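Local coordinates for protein 4-alpha-glucanotransferase (Corynebacterium glutamicum, PDB 5B68) that is an amylomaltase-type enzyme of the 4-alpha-glucanotransferase family, with a TIM-barrel domain and a beta-sandwich domain nearer the N terminus, at residues A[588-591]-A[592-595]; A[614-617]-A[618-621]; A[101-104]-A[105-109]; A[314-317]-A[318-322]; A[57-60]-A[61-65]. One frame throughout, in Å; residues are numbered along the deposited sequence.

Overall arrangement
From the N terminus, interaction 5 (57-65) comes first, a turn of helix 54-69, and interaction 3 (101-109) follows, closing the hairpin of strands 98-102 and 108-114 in the beta-sandwich domain. Interaction 4 (314-322) lies on helix 307-338, with its centre about 23 Å from that of interaction 3. Interaction 1 (588-595) is part of helix 587-607, and interaction 2 (614-621) closes a beta turn in the loop after it. All five are local and run in series, none nesting or crossing. Interactions 1 and 2 alone touch, through the Asp594-Arg621 salt bridge, and lie far from interactions 3 and 4, on opposite sides of the chain's centre.

Interaction 1: A[588-591]-A[592-595]; sequences AAEL and AEDL
The carboxylates of Glu590 and Glu593 are the flat groups of this helical turn, and they meet by one oxygen each: Glu590 OE2 lies 3.7 Å from Glu593 OE1. Their planes are turned 76° against each other, so the approach is no stack. Two like charges at this spacing probably repel, and one of the acids may hold its proton more readily as a result. Glu590 brings its carboxylate here by bending at CG (chi2 -87°), while Glu593 reaches out with a chain extended beyond CG. The other oxygen of Glu590, OE1, is hydrogen-bonded to Thr585 OG1, which helps fix the rotation of this carboxylate. Beneath the acids runs the ordinary i to i+4 bonding of an alpha helix: Ala592 N to Ala588 O, Glu593 N to Ala589 O, Asp594 N to Glu590 O and Leu595 N to Leu591 O, all 2.8 to 3.0 Å long. The last of them is almost straight, at 175°. Asp594, buried, has its CB 3.4 Å from Glu590 O, and its carboxylate is taken up by Gln598 and Arg621. The turn belongs to the beginning of helix 587-607, where Glu590, Leu591 and Asp594 all pack on Ile574 of helix 572-579, while Leu591 and Leu595 rest against Arg621 in the loop that follows helix 587-607.

Interaction 2: A[614-617]-A[618-621]; sequences REYV and GLER
Backbone bonding comes first: Leu619 N donates to Tyr616 O at 3.0 Å, closing a type II beta turn over Val617 and Gly618. The donor stands above the carbonyl plane, 46° out of it, in keeping with the tight turn. Gly618, with no side chain, takes the third position at a positive phi of 123°, close beside Val617 O. A water adds a second link across the same ends, donating to Tyr616 O at 2.9 Å and to Leu619 O at 2.7 Å. Leu619 CD2 makes most of the apolar contacts. It lies 3.9 Å from Tyr616 CD2, coming at the ring aslant, and also touches Tyr616 CA at 3.6 Å and Arg614 CB at 4.1 Å. Arg614 CB in turn lies over one face of the tyrosine ring, offset toward the rim. The leucine reaches this site with a chi2 of 18°, which nearly eclipses CD1 with CA and suggests some strain. Outside the turn, polar bonds hold the tyrosine at both ends, its N to Asp603 OD1 and its OH to Pro612 O. Helix 587-607 lies against it, with Leu602 touching Tyr616 and Ala599 touching Val617. Tyr616 O thus serves two donors, one from the backbone and one from the water, and the chemistry implies a reversal set mainly by the main chain and its water, with the leucine methyl touching Arg614 CB and the tyrosine.

Interaction 3: A[101-104]-A[105-109]; sequences IELE and DGTQR. With SO4 (sulfate ion), chain L.
A beta hairpin of the MalQ N-terminal beta-sandwich domain turns here, through a type I turn from Leu103 to Gly106 followed by a G1 beta bulge, with Gly106 and Thr107 set opposite Leu103. Gly106, at a positive phi of 104°, donates from its N to Leu103 O at 3.0 Å, and Leu103 N bonds Thr107 O at 2.9 Å. Beyond the bulge, Ile101 and Arg109 form an antiparallel hydrogen-bonded pair: Ile101 N to Arg109 O and the reverse bond are both 2.9 Å long. Asp105 makes an Asx turn, its OD1 accepting from Thr107 N at 3.0 Å. A chi1 of 68° places this carboxylate between the backbone N and the carbonyl carbon, in reach of Thr107. Leu103 and Thr107 lie side by side, Leu103 CD1 being 3.8 Å from Thr107 CB; the same methyl also touches Arg109 CG, so it sits between the two side chains. The arginine chain curls at chi2 and chi3, and a sulfate, probably from the crystallisation liquor, lies at the guanidinium edge: its O3 is bonded by Arg109 NE at 2.8 Å and by NH1 at 3.1 Å. Asp110 N also binds the sulfate, and Asp138 pairs with Arg109 NH1. The chemistry implies an arginine beside the turn end of the hairpin whose charge is probably offset by Asp138 and, in this crystal, by the sulfate.

Interaction 4: A[314-317]-A[318-322]; sequences VSFV and QREGQ
This is a turn of the long helix 307-338, in the family's TIM-barrel region, in which one aromatic ring packs on residues three and four places further on. Glu320 CG lies over a face of the Phe316 ring in a CH-pi contact, 3.9 Å from its centroid and 19° off the normal. Arg319 NH1 comes to the ring edge instead, 3.4 Å from Phe316 CD1, with the guanidinium plane turned 71° to the ring. The arginine bends at chi3 and grips its neighbour side-on: NE and NH1 both bond Glu320 OE1, each at 3.0 Å. Each has a further salt bridge, Arg319 NH1 with Asp364 and Glu320 OE2 with Arg241. Gly321 N donates to Val317 O at 3.1 Å, and a water joins Val317 O to Gly321 O. Phe316 also meets Trp361 and Gln360 of helix 349-376, and Glu320 meets helix 441-452. This is the i to i+3 and i to i+4 packing of an alpha helix lying against neighbouring helices.

Interaction 5: A[57-60]-A[61-65]; sequences IQRQ and IALFH. With SO4 (sulfate ion), chain G.
Leu63 CD1 sits squarely over one face of the Arg59 guanidinium, 3.5 Å above the plane and over its centre, with Arg59 CZ the nearest atom at 3.6 Å. The arginine chain is extended from CG to NE, CG lying anti to the backbone N (chi1 174°), and this carries the flat group over the leucine. A sulfate, probably from the crystallisation liquor, meets the guanidinium at its edge near the plane, so the methyl and the anion come at the group from directions roughly at right angles. Arg59 NH1 donates to sulfate O3 at 2.9 Å. Gln60 places CG beside the backbone N instead (chi1 -71°) and bends at chi2, which brings its NE2 to the same O3, also at 2.9 Å, and 3.8 Å from Leu63 CD1. One sulfate oxygen is thus gripped by two side chains beside a leucine methyl, while Arg67 and Asn45 bind the ion as well. The spacing is that of an alpha helix, 54-69, whose i to i+4 bonds hold Leu63 one turn on from Arg59; Leu63 N donates to Arg59 O at 2.9 Å, and Phe64 N to Gln60 O at 3.0 Å. On another flank Ile57 CG2 approaches Ile61 CD1 at 4.2 Å, the two chains slanting past each other. Phe6 and Glu9 of helix 5-13 cover that flank, Phe6 resting on Ile57 and Glu9 on Ile61, and the Phe64 ring meets Tyr14 edge-to-face.

Interaction 1: A[588-591]-A[592-595]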
loop_
_atom_site.group_PDB
_atom_site.type_symbol
_atom_site.label_atom_id
_atom_site.label_comp_id
_atom_site.label_asym_id
_atom_site.label_seq_id
_atom_site.Cartn_x
_atom_site.Cartn_y
_atom_site.Cartn_z
ATOM N N ALA A 588 21.323 -22.558 -17.850
ATOM C CA ALA A 588 20.669 -23.498 -18.795
ATOM C C ALA A 588 19.619 -24.393 -18.162
ATOM O O ALA A 588 18.578 -24.733 -18.769
ATOM C CB ALA A 588 21.717 -24.359 -19.505
ATOM N N ALA A 589 19.905 -24.830 -16.946
ATOM C CA ALA A 589 19.010 -25.726 -16.244
ATOM C C ALA A 589 17.737 -24.944 -15.878
ATOM O O ALA A 589 16.641 -25.502 -15.917
ATOM C CB ALA A 589 19.697 -26.266 -15.003
ATOM N N GLU A 590 17.930 -23.665 -15.548
ATOM C CA GLU A 590 16.832 -22.750 -15.236
ATOM C C GLU A 590 15.992 -22.459 -16.475
ATOM O O GLU A 590 14.786 -22.491 -16.396
ATOM C CB GLU A 590 17.345 -21.451 -14.641
ATOM C CG GLU A 590 17.903 -21.643 -13.229
ATOM C CD GLU A 590 16.850 -21.526 -12.133
ATOM O OE1 GLU A 590 17.178 -20.979 -11.060
ATOM O OE2 GLU A 590 15.702 -21.962 -12.325
ATOM N N LEU A 591 16.639 -22.158 -17.590
ATOM C CA LEU A 591 15.914 -21.887 -18.855
ATOM C C LEU A 591 15.112 -23.138 -19.234
ATOM O O LEU A 591 13.959 -23.037 -19.712
ATOM C CB LEU A 591 16.879 -21.440 -19.969
ATOM C CG LEU A 591 17.448 -20.031 -19.891
ATOM C CD1 LEU A 591 18.642 -19.798 -20.823
ATOM C CD2 LEU A 591 16.350 -19.012 -20.189
ATOM N N ALA A 592 15.679 -24.331 -18.986
ATOM C CA ALA A 592 14.979 -25.538 -19.339
ATOM C C ALA A 592 13.783 -25.769 -18.467
ATOM O O ALA A 592 12.746 -26.242 -18.930
ATOM C CB ALA A 592 15.903 -26.746 -19.377
ATOM N N GLU A 593 13.883 -25.409 -17.194
ATOM C CA GLU A 593 12.723 -25.541 -16.264
ATOM C C GLU A 593 11.590 -24.579 -16.665
ATOM O O GLU A 593 10.410 -24.935 -16.633
ATOM C CB GLU A 593 13.167 -25.206 -14.824
ATOM C CG GLU A 593 12.761 -26.268 -13.809
ATOM C CD GLU A 593 13.735 -26.297 -12.636
ATOM O OE1 GLU A 593 13.918 -25.217 -11.997
ATOM O OE2 GLU A 593 14.338 -27.379 -12.387
ATOM N N ASP A 594 12.005 -23.351 -16.945
ATOM C CA ASP A 594 11.157 -22.284 -17.468
ATOM C C ASP A 594 10.407 -22.697 -18.762
ATOM O O ASP A 594 9.178 -22.719 -18.769
ATOM C CB ASP A 594 12.002 -21.031 -17.661
ATOM C CG ASP A 594 11.273 -19.955 -18.446
ATOM O OD1 ASP A 594 10.265 -19.392 -17.885
ATOM O OD2 ASP A 594 11.707 -19.671 -19.601
ATOM N N LEU A 595 11.139 -23.168 -19.786
ATOM C CA LEU A 595 10.452 -23.682 -21.007
ATOM C C LEU A 595 9.401 -24.723 -20.710
ATOM O O LEU A 595 8.257 -24.677 -21.251
ATOM C CB LEU A 595 11.461 -24.316 -21.980
ATOM C CG LEU A 595 10.909 -24.608 -23.392
ATOM C CD1 LEU A 595 10.596 -23.273 -24.076
ATOM C CD2 LEU A 595 11.928 -25.388 -24.216
#

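Interaction 2: A[614-617]-A[618-621]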
loop_
_atom_site.group_PDB
_atom_site.type_symbol
_atom_site.label_atom_id
_atom_site.label_comp_id
_atom_site.label_asym_id
_atom_site.label_seq_id
_atom_site.Cartn_x
_atom_site.Cartn_y
_atom_site.Cartn_z
ATOM N N ARG A 614 -1.206 -26.957 -30.010
ATOM C CA ARG A 614 0.013 -27.385 -30.654
ATOM C C ARG A 614 0.764 -28.493 -29.955
ATOM O O ARG A 614 1.730 -28.992 -30.501
ATOM C CB ARG A 614 0.963 -26.226 -30.811
ATOM C CG ARG A 614 0.414 -25.105 -31.633
ATOM C CD ARG A 614 1.501 -24.124 -31.932
ATOM N NE ARG A 614 0.963 -22.914 -32.510
ATOM C CZ ARG A 614 1.619 -22.180 -33.386
ATOM N NH1 ARG A 614 2.827 -22.550 -33.763
ATOM N NH2 ARG A 614 1.076 -21.090 -33.876
ATOM N N GLU A 615 0.374 -28.842 -28.739
ATOM C CA GLU A 615 1.203 -29.712 -27.917
ATOM C C GLU A 615 2.569 -29.064 -27.701
ATOM O O GLU A 615 3.538 -29.396 -28.337
ATOM C CB GLU A 615 1.311 -31.109 -28.512
ATOM C CG GLU A 615 -0.028 -31.805 -28.656
ATOM C CD GLU A 615 -0.719 -32.046 -27.332
ATOM O OE1 GLU A 615 -1.921 -32.346 -27.334
ATOM O OE2 GLU A 615 -0.064 -31.937 -26.280
ATOM N N TYR A 616 2.565 -28.040 -26.861
ATOM C CA TYR A 616 3.717 -27.195 -26.581
ATOM C C TYR A 616 4.932 -27.864 -25.933
ATOM O O TYR A 616 6.039 -27.455 -26.156
ATOM C CB TYR A 616 3.271 -25.943 -25.815
ATOM C CG TYR A 616 2.320 -25.089 -26.622
ATOM C CD1 TYR A 616 0.964 -25.318 -26.590
ATOM C CD2 TYR A 616 2.786 -24.075 -27.423
ATOM C CE1 TYR A 616 0.097 -24.552 -27.330
ATOM C CE2 TYR A 616 1.928 -23.303 -28.167
ATOM C CZ TYR A 616 0.584 -23.550 -28.118
ATOM O OH TYR A 616 -0.264 -22.791 -28.852
ATOM N N VAL A 617 4.711 -28.847 -25.087
ATOM C CA VAL A 617 5.816 -29.566 -24.424
ATOM C C VAL A 617 6.548 -30.301 -25.521
ATOM O O VAL A 617 5.983 -31.172 -26.154
ATOM C CB VAL A 617 5.321 -30.592 -23.363
ATOM C CG1 VAL A 617 6.475 -31.418 -22.775
ATOM C CG2 VAL A 617 4.535 -29.903 -22.235
ATOM N N GLY A 618 7.777 -29.906 -25.762
ATOM C CA GLY A 618 8.589 -30.541 -26.767
ATOM C C GLY A 618 9.052 -29.526 -27.772
ATOM O O GLY A 618 10.105 -29.716 -28.369
ATOM N N LEU A 619 8.266 -28.457 -27.962
ATOM C CA LEU A 619 8.589 -27.411 -28.923
ATOM C C LEU A 619 9.776 -26.546 -28.478
ATOM O O LEU A 619 9.898 -26.266 -27.318
ATOM C CB LEU A 619 7.361 -26.506 -29.138
ATOM C CG LEU A 619 6.349 -26.687 -30.297
ATOM C CD1 LEU A 619 6.358 -28.040 -30.993
ATOM C CD2 LEU A 619 4.940 -26.304 -29.858
ATOM N N GLU A 620 10.567 -26.084 -29.426
ATOM C CA GLU A 620 11.607 -25.126 -29.164
ATOM C C GLU A 620 10.940 -23.825 -28.825
ATOM O O GLU A 620 9.833 -23.569 -29.246
ATOM C CB GLU A 620 12.462 -24.914 -30.392
ATOM C CG GLU A 620 13.294 -26.116 -30.776
ATOM C CD GLU A 620 14.768 -25.819 -30.726
ATOM O OE1 GLU A 620 15.511 -26.687 -30.232
ATOM O OE2 GLU A 620 15.178 -24.718 -31.165
ATOM N N ARG A 621 11.633 -23.012 -28.059
ATOM C CA ARG A 621 11.085 -21.751 -27.564
ATOM C C ARG A 621 10.589 -20.860 -28.688
ATOM O O ARG A 621 9.545 -20.220 -28.560
ATOM C CB ARG A 621 12.123 -20.989 -26.758
ATOM C CG ARG A 621 11.529 -19.881 -25.886
ATOM C CD ARG A 621 12.617 -19.135 -25.123
ATOM N NE ARG A 621 13.086 -19.936 -23.996
ATOM C CZ ARG A 621 12.536 -19.987 -22.785
ATOM N NH1 ARG A 621 13.102 -20.748 -21.870
ATOM N NH2 ARG A 621 11.462 -19.221 -22.456
HETATM O O HOH W 1 8.134 -25.637 -25.322
#

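Interaction 3: A[101-104]-A[105-109]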
loop_
_atom_site.group_PDB
_atom_site.type_symbol
_atom_site.label_atom_id
_atom_site.label_comp_id
_atom_site.label_asym_id
_atom_site.label_seq_id
_atom_site.Cartn_x
_atom_site.Cartn_y
_atom_site.Cartn_z
ATOM N N ILE A 101 -22.347 6.788 24.174
ATOM C CA ILE A 101 -21.776 6.889 22.863
ATOM C C ILE A 101 -22.069 8.246 22.252
ATOM O O ILE A 101 -23.221 8.725 22.277
ATOM C CB ILE A 101 -22.349 5.757 21.972
ATOM C CG1 ILE A 101 -21.974 4.381 22.512
ATOM C CG2 ILE A 101 -21.937 5.964 20.500
ATOM C CD1 ILE A 101 -22.791 3.283 21.874
ATOM N N GLU A 102 -21.069 8.852 21.598
ATOM C CA GLU A 102 -21.286 10.006 20.741
ATOM C C GLU A 102 -20.932 9.535 19.345
ATOM O O GLU A 102 -19.826 9.150 19.090
ATOM C CB GLU A 102 -20.422 11.204 21.183
ATOM C CG GLU A 102 -20.556 12.316 20.127
ATOM C CD GLU A 102 -20.358 13.750 20.592
ATOM O OE1 GLU A 102 -19.760 14.510 19.787
ATOM O OE2 GLU A 102 -20.864 14.131 21.704
ATOM N N LEU A 103 -21.915 9.517 18.465
ATOM C CA LEU A 103 -21.679 9.148 17.074
ATOM C C LEU A 103 -20.874 10.213 16.337
ATOM O O LEU A 103 -20.719 11.375 16.767
ATOM C CB LEU A 103 -22.994 8.877 16.377
ATOM C CG LEU A 103 -23.825 7.744 16.906
ATOM C CD1 LEU A 103 -25.062 7.644 16.030
ATOM C CD2 LEU A 103 -23.103 6.408 16.947
ATOM N N GLU A 104 -20.355 9.815 15.195
ATOM C CA GLU A 104 -19.572 10.662 14.324
ATOM C C GLU A 104 -20.330 11.964 13.975
ATOM O O GLU A 104 -19.716 13.010 13.875
ATOM C CB GLU A 104 -19.240 9.898 13.026
ATOM C CG GLU A 104 -18.233 10.646 12.159
ATOM C CD GLU A 104 -17.695 9.793 10.985
ATOM O OE1 GLU A 104 -17.027 10.384 10.140
ATOM O OE2 GLU A 104 -17.997 8.609 10.852
ATOM N N ASP A 105 -21.633 11.877 13.787
ATOM C CA ASP A 105 -22.449 13.019 13.373
ATOM C C ASP A 105 -22.914 13.865 14.523
ATOM O O ASP A 105 -23.579 14.868 14.264
ATOM C CB ASP A 105 -23.634 12.588 12.508
ATOM C CG ASP A 105 -24.669 11.783 13.245
ATOM O OD1 ASP A 105 -24.611 11.556 14.465
ATOM O OD2 ASP A 105 -25.619 11.374 12.555
ATOM N N GLY A 106 -22.602 13.479 15.765
ATOM C CA GLY A 106 -22.945 14.271 16.975
ATOM C C GLY A 106 -24.131 13.732 17.775
ATOM O O GLY A 106 -24.391 14.171 18.873
ATOM N N THR A 107 -24.837 12.757 17.245
ATOM C CA THR A 107 -25.995 12.120 17.899
ATOM C C THR A 107 -25.505 11.362 19.123
ATOM O O THR A 107 -24.470 10.708 19.066
ATOM C CB THR A 107 -26.523 10.999 16.991
ATOM O OG1 THR A 107 -26.771 11.526 15.691
ATOM C CG2 THR A 107 -27.797 10.374 17.550
ATOM N N GLN A 108 -26.225 11.419 20.218
ATOM C CA GLN A 108 -25.940 10.496 21.356
ATOM C C GLN A 108 -26.651 9.168 21.247
ATOM O O GLN A 108 -27.805 9.132 20.808
ATOM C CB GLN A 108 -26.300 11.144 22.710
ATOM C CG GLN A 108 -25.122 11.371 23.670
ATOM C CD GLN A 108 -24.528 12.785 23.611
ATOM O OE1 GLN A 108 -24.298 13.344 22.517
ATOM N NE2 GLN A 108 -24.296 13.374 24.788
ATOM N N ARG A 109 -25.974 8.088 21.663
ATOM C CA ARG A 109 -26.583 6.777 21.920
ATOM C C ARG A 109 -26.208 6.203 23.312
ATOM O O ARG A 109 -25.179 6.557 23.910
ATOM C CB ARG A 109 -26.216 5.764 20.804
ATOM C CG ARG A 109 -26.686 6.099 19.366
ATOM C CD ARG A 109 -28.218 6.112 19.189
ATOM N NE ARG A 109 -28.770 4.858 19.593
ATOM C CZ ARG A 109 -28.865 3.741 18.862
ATOM N NH1 ARG A 109 -29.339 2.641 19.421
ATOM N NH2 ARG A 109 -28.508 3.713 17.575
HETATM S S SO4 L . -30.723 4.839 22.656
HETATM O O1 SO4 L . -30.310 6.174 23.205
HETATM O O2 SO4 L . -31.351 4.065 23.770
HETATM O O3 SO4 L . -29.558 4.070 22.120
HETATM O O4 SO4 L . -31.688 5.055 21.540
#

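Interaction 4: A[314-317]-A[318-322]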
loop_
_atom_site.group_PDB
_atom_site.type_symbol
_atom_site.label_atom_id
_atom_site.label_comp_id
_atom_site.label_asym_id
_atom_site.label_seq_id
_atom_site.Cartn_x
_atom_site.Cartn_y
_atom_site.Cartn_z
ATOM N N VAL A 314 -8.407 26.913 1.363
ATOM C CA VAL A 314 -8.671 26.943 2.793
ATOM C C VAL A 314 -9.561 25.770 3.232
ATOM O O VAL A 314 -9.378 25.218 4.281
ATOM C CB VAL A 314 -9.350 28.277 3.150
ATOM C CG1 VAL A 314 -10.088 28.202 4.506
ATOM C CG2 VAL A 314 -8.279 29.398 3.104
ATOM N N SER A 315 -10.523 25.425 2.425
ATOM C CA SER A 315 -11.391 24.277 2.658
ATOM C C SER A 315 -10.571 22.916 2.719
ATOM O O SER A 315 -10.746 22.116 3.632
ATOM C CB SER A 315 -12.456 24.241 1.558
ATOM O OG SER A 315 -13.327 23.149 1.769
ATOM N N PHE A 316 -9.660 22.729 1.775
ATOM C CA PHE A 316 -8.737 21.605 1.814
ATOM C C PHE A 316 -7.937 21.605 3.102
ATOM O O PHE A 316 -7.834 20.545 3.746
ATOM C CB PHE A 316 -7.778 21.648 0.610
ATOM C CG PHE A 316 -6.663 20.644 0.674
ATOM C CD1 PHE A 316 -6.894 19.337 0.262
ATOM C CD2 PHE A 316 -5.369 21.022 1.088
ATOM C CE1 PHE A 316 -5.860 18.415 0.244
ATOM C CE2 PHE A 316 -4.347 20.092 1.100
ATOM C CZ PHE A 316 -4.600 18.782 0.693
ATOM N N VAL A 317 -7.344 22.746 3.486
ATOM C CA VAL A 317 -6.455 22.756 4.660
ATOM C C VAL A 317 -7.267 22.366 5.938
ATOM O O VAL A 317 -6.754 21.626 6.783
ATOM C CB VAL A 317 -5.757 24.121 4.817
ATOM C CG1 VAL A 317 -5.087 24.260 6.168
ATOM C CG2 VAL A 317 -4.691 24.274 3.708
ATOM N N GLN A 318 -8.495 22.862 6.026
ATOM C CA GLN A 318 -9.380 22.570 7.167
ATOM C C GLN A 318 -9.656 21.109 7.179
ATOM O O GLN A 318 -9.589 20.491 8.256
ATOM C CB GLN A 318 -10.773 23.259 7.129
ATOM C CG GLN A 318 -10.872 24.622 7.795
ATOM C CD GLN A 318 -10.771 24.609 9.340
ATOM O OE1 GLN A 318 -10.320 23.636 9.957
ATOM N NE2 GLN A 318 -11.186 25.723 9.966
ATOM N N ARG A 319 -9.970 20.561 6.002
ATOM C CA ARG A 319 -10.312 19.150 5.925
ATOM C C ARG A 319 -9.171 18.262 6.422
ATOM O O ARG A 319 -9.436 17.252 7.118
ATOM C CB ARG A 319 -10.747 18.777 4.493
ATOM C CG ARG A 319 -11.296 17.352 4.309
ATOM C CD ARG A 319 -11.494 17.021 2.847
ATOM N NE ARG A 319 -10.193 16.840 2.148
ATOM C CZ ARG A 319 -10.018 16.822 0.837
ATOM N NH1 ARG A 319 -8.812 16.565 0.312
ATOM N NH2 ARG A 319 -11.056 16.914 0.024
ATOM N N GLU A 320 -7.928 18.594 6.097
ATOM C CA GLU A 320 -6.791 17.707 6.347
ATOM C C GLU A 320 -6.191 17.837 7.744
ATOM O O GLU A 320 -5.494 16.960 8.229
ATOM C CB GLU A 320 -5.686 17.897 5.268
ATOM C CG GLU A 320 -6.209 17.586 3.878
ATOM C CD GLU A 320 -6.586 16.140 3.700
ATOM O OE1 GLU A 320 -7.493 15.891 2.890
ATOM O OE2 GLU A 320 -5.963 15.240 4.319
ATOM N N GLY A 321 -6.461 18.960 8.411
ATOM C CA GLY A 321 -6.133 19.046 9.812
ATOM C C GLY A 321 -4.695 19.010 10.170
ATOM O O GLY A 321 -3.776 19.349 9.361
ATOM N N GLN A 322 -4.433 18.551 11.376
ATOM C CA GLN A 322 -3.120 18.725 11.897
ATOM C C GLN A 322 -2.059 17.857 11.239
ATOM O O GLN A 322 -0.871 18.249 11.210
ATOM C CB GLN A 322 -3.121 18.463 13.402
ATOM C CG GLN A 322 -1.827 18.779 14.157
ATOM C CD GLN A 322 -1.502 20.260 14.119
ATOM O OE1 GLN A 322 -0.373 20.670 13.903
ATOM N NE2 GLN A 322 -2.497 21.053 14.286
HETATM O O HOH W 2 -4.413 21.690 8.023
#

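Interaction 5: A[57-60]-A[61-65]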
loop_
_atom_site.group_PDB
_atom_site.type_symbol
_atom_site.label_atom_id
_atom_site.label_comp_id
_atom_site.label_asym_id
_atom_site.label_seq_id
_atom_site.Cartn_x
_atom_site.Cartn_y
_atom_site.Cartn_z
ATOM N N ILE A 57 11.057 -9.961 34.566
ATOM C CA ILE A 57 10.091 -10.451 33.575
ATOM C C ILE A 57 8.802 -10.664 34.305
ATOM O O ILE A 57 7.745 -10.263 33.822
ATOM C CB ILE A 57 10.583 -11.727 32.877
ATOM C CG1 ILE A 57 11.684 -11.399 31.876
ATOM C CG2 ILE A 57 9.479 -12.416 32.100
ATOM C CD1 ILE A 57 12.482 -12.621 31.534
ATOM N N GLN A 58 8.852 -11.308 35.473
ATOM C CA GLN A 58 7.627 -11.524 36.275
ATOM C C GLN A 58 6.985 -10.212 36.664
ATOM O O GLN A 58 5.749 -10.079 36.704
ATOM C CB GLN A 58 7.887 -12.416 37.510
ATOM C CG GLN A 58 8.138 -13.860 37.106
ATOM C CD GLN A 58 8.453 -14.801 38.245
ATOM O OE1 GLN A 58 9.617 -15.014 38.614
ATOM N NE2 GLN A 58 7.410 -15.426 38.762
ATOM N N ARG A 59 7.811 -9.229 36.967
ATOM C CA ARG A 59 7.271 -7.936 37.302
ATOM C C ARG A 59 6.619 -7.281 36.058
ATOM O O ARG A 59 5.631 -6.560 36.206
ATOM C CB ARG A 59 8.343 -7.059 37.894
ATOM C CG ARG A 59 7.946 -5.618 38.155
ATOM C CD ARG A 59 9.103 -4.767 38.708
ATOM N NE ARG A 59 8.665 -3.368 38.816
ATOM C CZ ARG A 59 8.838 -2.430 37.890
ATOM N NH1 ARG A 59 9.484 -2.689 36.765
ATOM N NH2 ARG A 59 8.358 -1.203 38.103
ATOM N N GLN A 60 7.188 -7.486 34.878
ATOM C CA GLN A 60 6.512 -6.982 33.651
ATOM C C GLN A 60 5.191 -7.715 33.380
ATOM O O GLN A 60 4.266 -7.101 32.889
ATOM C CB GLN A 60 7.435 -6.986 32.464
ATOM C CG GLN A 60 8.529 -5.932 32.538
ATOM C CD GLN A 60 7.996 -4.529 32.669
ATOM O OE1 GLN A 60 7.067 -4.130 31.962
ATOM N NE2 GLN A 60 8.521 -3.772 33.629
ATOM N N ILE A 61 5.118 -9.018 33.682
ATOM C CA ILE A 61 3.833 -9.721 33.586
ATOM C C ILE A 61 2.787 -9.061 34.492
ATOM O O ILE A 61 1.694 -8.721 34.063
ATOM C CB ILE A 61 4.013 -11.198 33.852
ATOM C CG1 ILE A 61 4.864 -11.784 32.714
ATOM C CG2 ILE A 61 2.695 -11.937 33.961
ATOM C CD1 ILE A 61 5.464 -13.137 32.991
ATOM N N ALA A 62 3.105 -8.926 35.777
ATOM C CA ALA A 62 2.185 -8.344 36.718
ATOM C C ALA A 62 1.788 -6.916 36.348
ATOM O O ALA A 62 0.615 -6.582 36.472
ATOM C CB ALA A 62 2.742 -8.399 38.166
ATOM N N LEU A 63 2.744 -6.104 35.877
ATOM C CA LEU A 63 2.447 -4.749 35.448
ATOM C C LEU A 63 1.488 -4.731 34.234
ATOM O O LEU A 63 0.607 -3.868 34.180
ATOM C CB LEU A 63 3.674 -3.901 35.140
ATOM C CG LEU A 63 4.362 -3.380 36.425
ATOM C CD1 LEU A 63 5.804 -2.990 36.112
ATOM C CD2 LEU A 63 3.631 -2.187 37.078
ATOM N N PHE A 64 1.645 -5.700 33.328
ATOM C CA PHE A 64 0.709 -5.783 32.186
ATOM C C PHE A 64 -0.731 -6.008 32.716
ATOM O O PHE A 64 -1.647 -5.284 32.332
ATOM C CB PHE A 64 1.093 -6.916 31.243
ATOM C CG PHE A 64 0.197 -7.022 30.062
ATOM C CD1 PHE A 64 0.439 -6.223 28.958
ATOM C CD2 PHE A 64 -0.999 -7.799 30.114
ATOM C CE1 PHE A 64 -0.395 -6.299 27.849
ATOM C CE2 PHE A 64 -1.841 -7.851 29.004
ATOM C CZ PHE A 64 -1.552 -7.064 27.917
ATOM N N HIS A 65 -0.928 -7.015 33.606
ATOM C CA HIS A 65 -2.298 -7.313 34.110
ATOM C C HIS A 65 -2.844 -6.151 34.917
ATOM O O HIS A 65 -3.983 -5.785 34.793
ATOM C CB HIS A 65 -2.368 -8.650 34.847
ATOM C CG HIS A 65 -2.066 -9.808 33.980
ATOM N ND1 HIS A 65 -2.880 -10.178 32.935
ATOM C CD2 HIS A 65 -1.055 -10.706 34.005
ATOM C CE1 HIS A 65 -2.388 -11.262 32.352
ATOM N NE2 HIS A 65 -1.269 -11.582 32.977
HETATM S S SO4 G . 7.923 0.134 34.042
HETATM O O1 SO4 G . 7.014 -0.320 32.967
HETATM O O2 SO4 G . 7.103 0.650 35.184
HETATM O O3 SO4 G . 8.728 -0.987 34.562
HETATM O O4 SO4 G . 8.723 1.218 33.363
#